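Local coordinates for protein formate dehydrogenase (Staphylococcus aureus, PDB 6TTB) that probably catalyses the NAD-dependent oxidation of formate to carbon dioxide, and is seen here with NAD bound, at residues A[297-302]-A[313-317]; A[253-258]-A[278-282]. One frame throughout, in Å; residues are numbered along the deposited sequence.

Both contacts lie in the Rossmann-type NAD-binding domain, with centres about 14 Å apart. They touch directly. Trp313 NE1 of interaction 1 lies 2.9 Å from Arg282 O of interaction 2, probably as a hydrogen bond. Trp313 CZ2 also packs 3.5 Å from Val280 O. The tryptophan therefore meets Val280, in the loop just before helix 282-291, and Arg282, the first residue of that helix. Each contact also reaches the cofactor. Interaction 1 contributes Asp300 and Val301 near the nicotinamide carboxamide. Interaction 2 contributes Thr253, whose side chain is about 4 Å from NAD. Both segments of interaction 2 precede those of interaction 1 in sequence.

Interaction 1: A[297-302]-A[313-317]; sequences YAGDVW and WRTMP. With NAD (nicotinamide-adenine-dinucleotide), chain C.
With chi1 at 175°, Tyr297 sets its ring opposite the backbone N and directs it to the 313-317 loop. Trp313 has its CG beside its own N (chi1 -79°), which brings its indole to the tyrosine. The two rings meet obliquely, with planes 48° apart and the Tyr297 ring centroid 5.2 Å from that of the Trp313 six-membered ring. Tyr297 CZ sits above one indole face, off-centre near its border. At the edge of the same indole, in its plane, Val301 O approaches Trp313 CZ3 at 3.5 Å. The extended end of Met316 crosses the tyrosine, its CE 3.8 Å from Tyr297 CD1. Leu285 of helix 282-291 also packs on Tyr297, Trp313 and Met316.

Trp302 uses the far end of its indole. Its CZ3 touches Trp313 CB at 3.5 Å, and its CH2 meets Arg314 CG at 3.6 Å. The Arg314 guanidinium is at most a weak cation-pi partner of this ring. Its firmer partners include Ser169 O and Glu173 O of the second subunit, so the loop also takes part in the dimer interface. On the cofactor side, NAD N7N makes a weak hydrogen bond to Asp300 OD1 at 3.4 Å, while Ser326 N binds Asp300 OD2. The contact thus packs the loop before strand 319-321 on the end of parallel strand 294-299, in a Rossmann-type domain whose Asp300 and Val301 border the nicotinamide.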
# COMPACT_ATOMS: atom_id res chain seq x y z
N TYR A 297 3.69 7.99 -8.20
CA TYR A 297 3.14 7.00 -9.16
C TYR A 297 3.46 5.59 -8.67
O TYR A 297 4.59 5.29 -8.23
CB TYR A 297 3.66 7.20 -10.61
CG TYR A 297 3.25 6.15 -11.66
CD1 TYR A 297 3.96 4.98 -11.81
CD2 TYR A 297 2.20 6.35 -12.55
CE1 TYR A 297 3.69 4.06 -12.81
CE2 TYR A 297 1.85 5.40 -13.52
CZ TYR A 297 2.62 4.26 -13.67
OH TYR A 297 2.30 3.26 -14.59
N ALA A 298 2.43 4.73 -8.72
CA ALA A 298 2.65 3.29 -8.59
C ALA A 298 1.90 2.55 -9.68
O ALA A 298 1.16 3.16 -10.47
CB ALA A 298 2.27 2.76 -7.24
N GLY A 299 2.09 1.22 -9.65
CA GLY A 299 1.62 0.28 -10.65
C GLY A 299 2.67 -0.77 -10.91
O GLY A 299 3.76 -0.64 -10.42
N ASP A 300 2.36 -1.74 -11.79
CA ASP A 300 3.22 -2.89 -12.02
C ASP A 300 3.35 -3.21 -13.53
O ASP A 300 3.75 -4.36 -13.89
CB ASP A 300 2.76 -4.13 -11.23
CG ASP A 300 1.55 -4.86 -11.83
OD1 ASP A 300 0.71 -4.19 -12.54
OD2 ASP A 300 1.43 -6.09 -11.61
N VAL A 301 2.99 -2.23 -14.40
CA VAL A 301 2.90 -2.53 -15.84
C VAL A 301 3.82 -1.59 -16.59
O VAL A 301 3.94 -0.43 -16.21
CB VAL A 301 1.45 -2.43 -16.36
CG1 VAL A 301 0.59 -3.56 -15.90
CG2 VAL A 301 0.80 -1.09 -16.04
N TRP A 302 4.51 -2.10 -17.65
CA TRP A 302 5.60 -1.32 -18.25
C TRP A 302 5.54 -1.25 -19.80
O TRP A 302 5.14 -2.23 -20.45
CB TRP A 302 6.90 -1.92 -17.83
CG TRP A 302 7.06 -2.06 -16.37
CD1 TRP A 302 6.40 -2.92 -15.54
CD2 TRP A 302 8.07 -1.40 -15.57
NE1 TRP A 302 6.86 -2.79 -14.26
CE2 TRP A 302 7.90 -1.89 -14.25
CE3 TRP A 302 9.04 -0.41 -15.84
CZ2 TRP A 302 8.66 -1.41 -13.18
CZ3 TRP A 302 9.77 0.05 -14.78
CH2 TRP A 302 9.58 -0.43 -13.47
N TRP A 313 11.45 4.43 -15.05
CA TRP A 313 10.39 4.25 -14.06
C TRP A 313 10.92 3.52 -12.83
O TRP A 313 10.29 3.52 -11.80
CB TRP A 313 9.18 3.52 -14.66
CG TRP A 313 8.29 4.40 -15.48
CD1 TRP A 313 8.50 5.71 -15.79
CD2 TRP A 313 7.04 4.01 -16.11
NE1 TRP A 313 7.48 6.16 -16.60
CE2 TRP A 313 6.57 5.15 -16.81
CE3 TRP A 313 6.24 2.86 -16.08
CZ2 TRP A 313 5.38 5.13 -17.54
CZ3 TRP A 313 5.11 2.81 -16.86
CH2 TRP A 313 4.67 3.95 -17.55
N ARG A 314 12.08 2.88 -12.95
CA ARG A 314 12.58 2.07 -11.84
C ARG A 314 13.19 2.98 -10.76
O ARG A 314 13.06 2.72 -9.60
CB ARG A 314 13.65 1.11 -12.35
CG ARG A 314 13.16 0.15 -13.43
CD ARG A 314 14.32 -0.79 -13.71
NE ARG A 314 14.06 -2.00 -14.49
CZ ARG A 314 13.75 -3.21 -13.98
NH1 ARG A 314 13.62 -3.41 -12.67
NH2 ARG A 314 13.62 -4.22 -14.80
N THR A 315 13.78 4.09 -11.19
CA THR A 315 14.73 4.91 -10.45
C THR A 315 14.04 6.24 -10.13
O THR A 315 14.70 7.16 -9.68
CB THR A 315 15.90 5.30 -11.40
OG1 THR A 315 16.61 4.11 -11.65
CG2 THR A 315 16.84 6.39 -10.93
N MET A 316 12.82 6.44 -10.62
CA MET A 316 12.36 7.82 -10.64
C MET A 316 11.82 8.15 -9.26
O MET A 316 11.40 7.24 -8.54
CB MET A 316 11.33 8.10 -11.77
CG MET A 316 9.90 7.60 -11.44
SD MET A 316 8.88 7.15 -12.82
CE MET A 316 7.52 6.30 -12.02
N PRO A 317 11.93 9.42 -8.81
CA PRO A 317 11.26 9.93 -7.60
C PRO A 317 9.96 9.28 -7.16
O PRO A 317 9.02 9.20 -7.94
CB PRO A 317 10.73 11.26 -8.18
CG PRO A 317 11.83 11.71 -9.16
CD PRO A 317 12.68 10.48 -9.48
PA NAD C . -12.80 -4.54 -18.52
O1A NAD C . -13.10 -4.71 -19.97
O2A NAD C . -13.70 -5.13 -17.45
O5B NAD C . -12.49 -2.99 -18.19
C5B NAD C . -12.24 -2.03 -19.24
C4B NAD C . -13.36 -1.02 -19.23
O4B NAD C . -12.80 0.25 -19.60
C3B NAD C . -14.53 -1.31 -20.20
O3B NAD C . -15.75 -1.74 -19.59
C2B NAD C . -14.73 -0.02 -21.00
O2B NAD C . -16.05 0.47 -20.95
C1B NAD C . -13.69 0.96 -20.42
N9A NAD C . -12.96 1.70 -21.46
C8A NAD C . -12.93 1.41 -22.81
N7A NAD C . -12.33 2.33 -23.53
C5A NAD C . -12.03 3.34 -22.62
C6A NAD C . -11.43 4.63 -22.76
N6A NAD C . -11.09 5.18 -23.91
N1A NAD C . -11.36 5.40 -21.65
C2A NAD C . -11.75 4.87 -20.47
N3A NAD C . -12.28 3.67 -20.22
C4A NAD C . -12.40 2.95 -21.33
O3 NAD C . -11.37 -5.10 -18.28
PN NAD C . -10.79 -5.36 -16.85
O1N NAD C . -10.95 -6.84 -16.61
O2N NAD C . -11.41 -4.40 -15.87
O5D NAD C . -9.24 -4.99 -17.10
C5D NAD C . -8.78 -3.63 -16.80
C4D NAD C . -7.43 -3.48 -17.42
O4D NAD C . -6.46 -4.03 -16.49
C3D NAD C . -7.30 -4.26 -18.75
O3D NAD C . -7.18 -3.39 -19.87
C2D NAD C . -6.10 -5.19 -18.54
O2D NAD C . -5.10 -5.15 -19.55
C1D NAD C . -5.50 -4.77 -17.21
N1N NAD C . -5.13 -5.98 -16.45
C2N NAD C . -3.80 -6.14 -15.98
C3N NAD C . -3.42 -7.28 -15.25
C7N NAD C . -2.09 -7.32 -14.49
O7N NAD C . -1.58 -8.42 -14.27
N7N NAD C . -1.54 -6.17 -14.07
C4N NAD C . -4.36 -8.38 -15.20
C5N NAD C . -5.67 -8.22 -15.70
C6N NAD C . -6.02 -7.02 -16.35

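Interaction 2: A[253-258]-A[278-282]; sequences TDNLFD and KIVNR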
# COMPACT_ATOMS: atom_id res chain seq x y z
N THR A 253 -6.65 5.05 -25.46
CA THR A 253 -5.92 5.07 -24.21
C THR A 253 -4.42 5.04 -24.52
O THR A 253 -3.62 5.43 -23.68
CB THR A 253 -6.39 3.96 -23.28
OG1 THR A 253 -5.73 2.74 -23.69
CG2 THR A 253 -7.91 3.83 -23.23
N ASP A 254 -4.07 4.68 -25.78
CA ASP A 254 -2.69 4.71 -26.19
C ASP A 254 -2.09 6.11 -25.85
O ASP A 254 -2.65 7.14 -26.23
CB ASP A 254 -2.58 4.29 -27.63
CG ASP A 254 -1.15 4.14 -28.06
OD1 ASP A 254 -0.25 4.49 -27.26
OD2 ASP A 254 -0.94 3.65 -29.18
N ASN A 255 -1.06 6.16 -25.02
CA ASN A 255 -0.42 7.42 -24.72
C ASN A 255 -1.39 8.51 -24.23
O ASN A 255 -1.05 9.68 -24.24
CB ASN A 255 0.31 7.97 -25.91
CG ASN A 255 1.54 8.70 -25.44
OD1 ASN A 255 2.28 8.18 -24.60
ND2 ASN A 255 1.75 9.90 -25.92
N LEU A 256 -2.56 8.11 -23.66
CA LEU A 256 -3.56 9.06 -23.20
C LEU A 256 -3.01 9.96 -22.12
O LEU A 256 -3.36 11.08 -22.08
CB LEU A 256 -4.79 8.35 -22.67
CG LEU A 256 -5.87 9.30 -22.11
CD1 LEU A 256 -6.17 10.47 -23.10
CD2 LEU A 256 -7.14 8.54 -21.74
N PHE A 257 -2.33 9.43 -21.12
CA PHE A 257 -1.85 10.30 -20.04
C PHE A 257 -0.49 10.83 -20.43
O PHE A 257 0.50 10.17 -20.11
CB PHE A 257 -1.77 9.53 -18.73
CG PHE A 257 -3.09 9.25 -18.09
CD1 PHE A 257 -3.94 8.27 -18.59
CD2 PHE A 257 -3.51 9.97 -16.98
CE1 PHE A 257 -5.22 8.10 -18.06
CE2 PHE A 257 -4.77 9.74 -16.41
CZ PHE A 257 -5.61 8.79 -16.95
N ASP A 258 -0.48 11.77 -21.41
CA ASP A 258 0.74 12.38 -21.96
C ASP A 258 1.09 13.62 -21.15
O ASP A 258 0.58 13.78 -20.06
CB ASP A 258 0.62 12.78 -23.44
CG ASP A 258 -0.62 13.62 -23.77
OD1 ASP A 258 -1.47 13.77 -22.89
OD2 ASP A 258 -0.76 14.09 -24.99
N LYS A 278 1.70 1.53 -21.56
CA LYS A 278 1.75 2.52 -22.66
C LYS A 278 0.67 3.58 -22.49
O LYS A 278 0.69 4.58 -23.20
CB LYS A 278 1.47 1.88 -24.03
CG LYS A 278 2.42 2.24 -25.18
CD LYS A 278 1.69 2.21 -26.54
CE LYS A 278 2.57 2.25 -27.77
NZ LYS A 278 3.33 3.51 -27.86
N ILE A 279 -0.32 3.35 -21.63
CA ILE A 279 -1.34 4.39 -21.46
C ILE A 279 -0.67 5.65 -20.91
O ILE A 279 -1.20 6.79 -21.07
CB ILE A 279 -2.48 3.98 -20.53
CG1 ILE A 279 -3.34 2.91 -21.15
CG2 ILE A 279 -3.31 5.22 -20.10
CD1 ILE A 279 -4.11 2.11 -20.16
N VAL A 280 0.47 5.41 -20.23
CA VAL A 280 1.07 6.51 -19.55
C VAL A 280 2.41 6.80 -20.18
O VAL A 280 3.30 5.97 -20.18
CB VAL A 280 1.15 6.30 -18.04
CG1 VAL A 280 1.99 7.42 -17.40
CG2 VAL A 280 -0.25 6.27 -17.43
N ASN A 281 2.56 8.06 -20.58
CA ASN A 281 3.72 8.45 -21.34
C ASN A 281 4.96 8.32 -20.46
O ASN A 281 5.13 9.09 -19.51
CB ASN A 281 3.63 9.87 -21.89
CG ASN A 281 4.86 10.16 -22.76
OD1 ASN A 281 5.88 10.61 -22.23
ND2 ASN A 281 4.85 9.70 -24.02
N ARG A 282 5.86 7.41 -20.86
CA ARG A 282 7.01 7.08 -20.04
C ARG A 282 7.65 8.37 -19.52
O ARG A 282 7.90 8.51 -18.31
CB ARG A 282 8.05 6.31 -20.83
CG ARG A 282 9.32 6.10 -20.03
CD ARG A 282 10.34 5.33 -20.83
NE ARG A 282 11.08 6.39 -21.47
CZ ARG A 282 11.68 6.29 -22.62
NH1 ARG A 282 11.72 5.13 -23.25
NH2 ARG A 282 12.25 7.34 -23.13
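Phe257 N donates to Ile279 O at 2.9 Å. Asn281 N returns a bond to Phe257 O at 3.0 Å. Together they make a single parallel beta bridge between Phe257 and Val280. It joins two loops of the Rossmann-type NAD-binding domain, each leading into a helix. One loop follows strand 242-245 and the other follows strand 269-273.

Ahead of the bridge, residues 253-256 form a type II beta turn. The turn is closed by Leu256 N on Thr253 O, and the same oxygen receives a CA-H...O contact from Ile279. Asn255 N adds a bond to Lys278 O. Thr253 OG1 packs on Ile279 CG1, while its hydrogen bonds go to Pro248 O and Thr250 N. Thr253 also belongs to the NAD pocket, so the turn borders the cofactor.

Buried apolar side chains meet beside the bridge. The Phe257 and Ile279 side chains run alongside each other in one direction, with Ile279 CG2 3.5 Å from Phe257 CD1. Val280 CG2 packs against Phe257 CB, the two side chains lying at a slant. Ile245 of strand 242-245 touches both Phe257 and Ile279. Asp254 and Lys278 are both partly exposed. The lysine's CD and CE pass Asp254 OD1, and the salt bridge from that oxygen to Lys278 NZ is long, 3.8 Å.

Asp258 caps helix 259-264 weakly through OD1. Asn281 caps helix 282-291, its OD1 accepting from Ala284 N. The CG of Asn281 stands opposite the backbone N (chi1 -176°), which turns the amide toward Asn255. Asn281 ND2 then donates to an in-plane lone pair of Asn255 OD1 at 3.0 Å, the two amide planes being 70° apart.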